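Local coordinates for protein acyl-coenzyme A oxidase acox-1.1 (Caenorhabditis elegans, PDB 5K3H) that catalyses the FAD-dependent desaturation of acyl-CoAs by oxygen, yielding 2-trans-enoyl-CoA and hydrogen peroxide in the first step of peroxisomal beta-oxidation, at residues N5-E10 with G630-H635. Numbering follows the deposited sequence.
Sequences NKTIQE and GRRDGH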
ATOM      1  N   ASN B   5      21.558  -2.724 -25.789  1.00 19.30           N
ATOM      2  CA  ASN B   5      20.165  -2.721 -25.338  1.00 19.38           C
ATOM      3  C   ASN B   5      19.253  -2.914 -26.552  1.00 19.57           C
ATOM      4  O   ASN B   5      19.273  -2.112 -27.494  1.00 19.54           O
ATOM      5  CB  ASN B   5      19.839  -1.437 -24.560  1.00 18.87           C
ATOM      6  CG  ASN B   5      18.387  -1.388 -24.068  1.00 18.58           C
ATOM      7  OD1 ASN B   5      17.446  -1.443 -24.868  1.00 18.41           O
ATOM      8  ND2 ASN B   5      18.199  -1.292 -22.743  1.00 18.06           N
ATOM      9  N   LYS B   6      18.511  -4.019 -26.562  1.00 20.40           N
ATOM     10  CA  LYS B   6      17.709  -4.412 -27.717  1.00 20.67           C
ATOM     11  C   LYS B   6      16.331  -3.778 -27.728  1.00 20.51           C
ATOM     12  O   LYS B   6      15.531  -4.105 -28.615  1.00 20.54           O
ATOM     13  CB  LYS B   6      17.563  -5.942 -27.775  1.00 21.23           C
ATOM     14  CG  LYS B   6      18.882  -6.656 -27.933  1.00 22.08           C
ATOM     15  CD  LYS B   6      19.557  -6.181 -29.192  1.00 22.40           C
ATOM     16  CE  LYS B   6      20.768  -7.005 -29.506  1.00 22.90           C
ATOM     17  NZ  LYS B   6      21.887  -6.705 -28.574  1.00 22.74           N
ATOM     18  N   THR B   7      16.009  -2.935 -26.741  1.00 18.82           N
ATOM     19  CA  THR B   7      14.702  -2.291 -26.692  1.00 18.85           C
ATOM     20  C   THR B   7      14.681  -0.911 -27.364  1.00 19.79           C
ATOM     21  O   THR B   7      13.598  -0.433 -27.731  1.00 20.02           O
ATOM     22  CB  THR B   7      14.255  -2.221 -25.230  1.00 18.94           C
ATOM     23  OG1 THR B   7      14.259  -3.549 -24.696  1.00 18.42           O
ATOM     24  CG2 THR B   7      12.870  -1.644 -25.091  1.00 18.42           C
ATOM     25  N   ILE B   8      15.852  -0.306 -27.613  1.00 20.07           N
ATOM     26  CA  ILE B   8      15.911   0.994 -28.273  1.00 20.65           C
ATOM     27  C   ILE B   8      15.257   0.899 -29.647  1.00 22.03           C
ATOM     28  O   ILE B   8      15.480  -0.063 -30.392  1.00 23.03           O
ATOM     29  CB  ILE B   8      17.379   1.445 -28.407  1.00 20.61           C
ATOM     30  CG1 ILE B   8      18.052   1.584 -27.034  1.00 20.26           C
ATOM     31  CG2 ILE B   8      17.507   2.763 -29.213  1.00 19.53           C
ATOM     32  CD1 ILE B   8      19.569   1.679 -27.133  1.00 19.92           C
ATOM     33  N   GLN B   9      14.451   1.900 -30.001  1.00 21.16           N
ATOM     34  CA  GLN B   9      13.944   2.038 -31.360  1.00 21.21           C
ATOM     35  C   GLN B   9      14.152   3.473 -31.831  1.00 20.80           C
ATOM     36  O   GLN B   9      14.227   4.395 -31.013  1.00 20.29           O
ATOM     37  CB  GLN B   9      12.453   1.672 -31.457  1.00 22.71           C
ATOM     38  CG  GLN B   9      12.152   0.193 -31.292  1.00 23.38           C
ATOM     39  CD  GLN B   9      10.679  -0.114 -31.457  1.00 24.88           C
ATOM     40  OE1 GLN B   9       9.977   0.537 -32.236  1.00 27.03           O
ATOM     41  NE2 GLN B   9      10.191  -1.095 -30.701  1.00 26.96           N
ATOM     42  N   GLU B  10      14.284   3.671 -33.149  1.00 21.48           N
ATOM     43  CA  GLU B  10      14.332   5.036 -33.667  1.00 21.99           C
ATOM     44  C   GLU B  10      13.095   5.819 -33.247  1.00 20.71           C
ATOM     45  O   GLU B  10      11.972   5.322 -33.325  1.00 21.39           O
ATOM     46  CB  GLU B  10      14.449   5.045 -35.181  1.00 23.46           C
ATOM     47  CG  GLU B  10      15.872   5.100 -35.679  1.00 26.14           C
ATOM     48  CD  GLU B  10      16.419   6.515 -35.796  1.00 27.02           C
ATOM     49  OE1 GLU B  10      15.639   7.478 -36.009  1.00 26.71           O
ATOM     50  OE2 GLU B  10      17.657   6.662 -35.714  1.00 28.44           O
ATOM     51  N   GLY B 630       4.935   4.021 -18.086  1.00 17.61           N
ATOM     52  CA  GLY B 630       6.022   3.111 -18.384  1.00 17.70           C
ATOM     53  C   GLY B 630       6.092   2.672 -19.831  1.00 17.46           C
ATOM     54  O   GLY B 630       6.673   1.627 -20.127  1.00 17.35           O
ATOM     55  N   ARG B 631       5.531   3.473 -20.740  1.00 18.93           N
ATOM     56  CA  ARG B 631       5.618   3.197 -22.174  1.00 19.27           C
ATOM     57  C   ARG B 631       7.035   2.871 -22.605  1.00 19.21           C
ATOM     58  O   ARG B 631       7.987   3.556 -22.214  1.00 19.94           O
ATOM     59  CB  ARG B 631       5.146   4.406 -22.969  1.00 19.60           C
ATOM     60  CG  ARG B 631       3.665   4.513 -23.102  1.00 20.06           C
ATOM     61  CD  ARG B 631       3.298   5.770 -23.864  1.00 20.37           C
ATOM     62  NE  ARG B 631       3.769   5.687 -25.243  1.00 20.36           N
ATOM     63  CZ  ARG B 631       3.072   5.108 -26.220  1.00 20.65           C
ATOM     64  NH1 ARG B 631       1.898   4.557 -25.944  1.00 20.83           N
ATOM     65  NH2 ARG B 631       3.556   5.069 -27.466  1.00 20.57           N
ATOM     66  N   ARG B 632       7.154   1.855 -23.474  1.00 19.01           N
ATOM     67  CA  ARG B 632       8.459   1.446 -24.002  1.00 18.96           C
ATOM     68  C   ARG B 632       9.225   2.611 -24.623  1.00 19.43           C
ATOM     69  O   ARG B 632      10.442   2.749 -24.409  1.00 20.68           O
ATOM     70  CB  ARG B 632       8.278   0.347 -25.050  1.00 18.48           C
ATOM     71  CG  ARG B 632       9.577  -0.349 -25.442  1.00 18.47           C
ATOM     72  CD  ARG B 632       9.571  -0.805 -26.896  1.00 18.32           C
ATOM     73  NE  ARG B 632       9.224   0.320 -27.753  1.00 18.09           N
ATOM     74  CZ  ARG B 632      10.079   1.274 -28.103  1.00 18.45           C
ATOM     75  NH1 ARG B 632      11.333   1.217 -27.668  1.00 18.28           N
ATOM     76  NH2 ARG B 632       9.691   2.287 -28.877  1.00 18.44           N
ATOM     77  N   ASP B 633       8.533   3.488 -25.369  1.00 21.56           N
ATOM     78  CA  ASP B 633       9.233   4.546 -26.106  1.00 21.43           C
ATOM     79  C   ASP B 633       9.516   5.815 -25.296  1.00 21.40           C
ATOM     80  O   ASP B 633      10.256   6.677 -25.788  1.00 20.95           O
ATOM     81  CB  ASP B 633       8.472   4.922 -27.379  1.00 21.34           C
ATOM     82  CG  ASP B 633       7.079   5.451 -27.107  1.00 21.69           C
ATOM     83  OD1 ASP B 633       6.725   5.776 -25.941  1.00 21.91           O
ATOM     84  OD2 ASP B 633       6.329   5.583 -28.101  1.00 22.04           O
ATOM     85  N   GLY B 634       8.957   5.967 -24.097  1.00 18.95           N
ATOM     86  CA  GLY B 634       9.232   7.129 -23.282  1.00 19.02           C
ATOM     87  C   GLY B 634       8.473   8.389 -23.644  1.00 19.49           C
ATOM     88  O   GLY B 634       8.782   9.462 -23.104  1.00 18.68           O
ATOM     89  N   HIS B 635       7.494   8.302 -24.544  1.00 19.97           N
ATOM     90  CA  HIS B 635       6.672   9.460 -24.896  1.00 20.36           C
ATOM     91  C   HIS B 635       5.474   9.510 -23.949  1.00 20.79           C
ATOM     92  O   HIS B 635       4.333   9.196 -24.305  1.00 21.05           O
ATOM     93  CB  HIS B 635       6.236   9.389 -26.353  1.00 20.46           C
ATOM     94  CG  HIS B 635       7.378   9.446 -27.323  1.00 20.59           C
ATOM     95  ND1 HIS B 635       8.361  10.409 -27.259  1.00 21.10           N
ATOM     96  CD2 HIS B 635       7.681   8.667 -28.385  1.00 20.89           C
ATOM     97  CE1 HIS B 635       9.231  10.209 -28.229  1.00 21.41           C
ATOM     98  NE2 HIS B 635       8.841   9.159 -28.928  1.00 21.55           N
TER
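The side-chain amide of Gln-9 lies over one face of the Arg-632 guanidinium. The two planes are 9° apart, an offset stack. NE2 of Gln-9 sits 3.4 Å from NE of Arg-632, displaced toward the rim of the group. Both nitrogens are donors, which rules out a hydrogen bond. The carbonyl O of Thr-7 comes to 2.8 Å from NH1 of Arg-632, at an oblique angle to the guanidinium. NH2 of Arg-632 forms a salt bridge with Asp-12, whose carboxylate also accepts from the backbone N of Gln-9. Nearer the backbone of Arg-632, CG2 of Thr-7 packs against CG at 3.6 Å. This methyl stands anti to the backbone N of Thr-7 (chi1 -56° for OG1), and the two side chains run past each other in opposite directions. With an alanine at Arg-632, Asp-12 would probably lose its charged mate, the Gln-9 amide its stacking surface and the Thr-7 methyl its neighbour.

Each segment is also braced from within. OD1 of Asn-5 accepts from N of Thr-7 at 2.8 Å. Arg-631 grips Asp-633 side-on, through NE to OD1 and NH2 to OD2 (2.9 Å). N of His-635 reaches OD1 of Asp-633 from the face opposite NE of Arg-631, at 3.0 Å.

This is surface packing away from the annotated sites. Arg-632, through Gln-9 and Thr-7, joins the loop before helix 14-21 to the loop before helix 636-645. An Asx turn at Asn-5 shapes the first loop. A type I beta turn, closed by N of Gly-634 to O of Arg-631 and overlapped by an Asx turn at Asp-633, shapes the second.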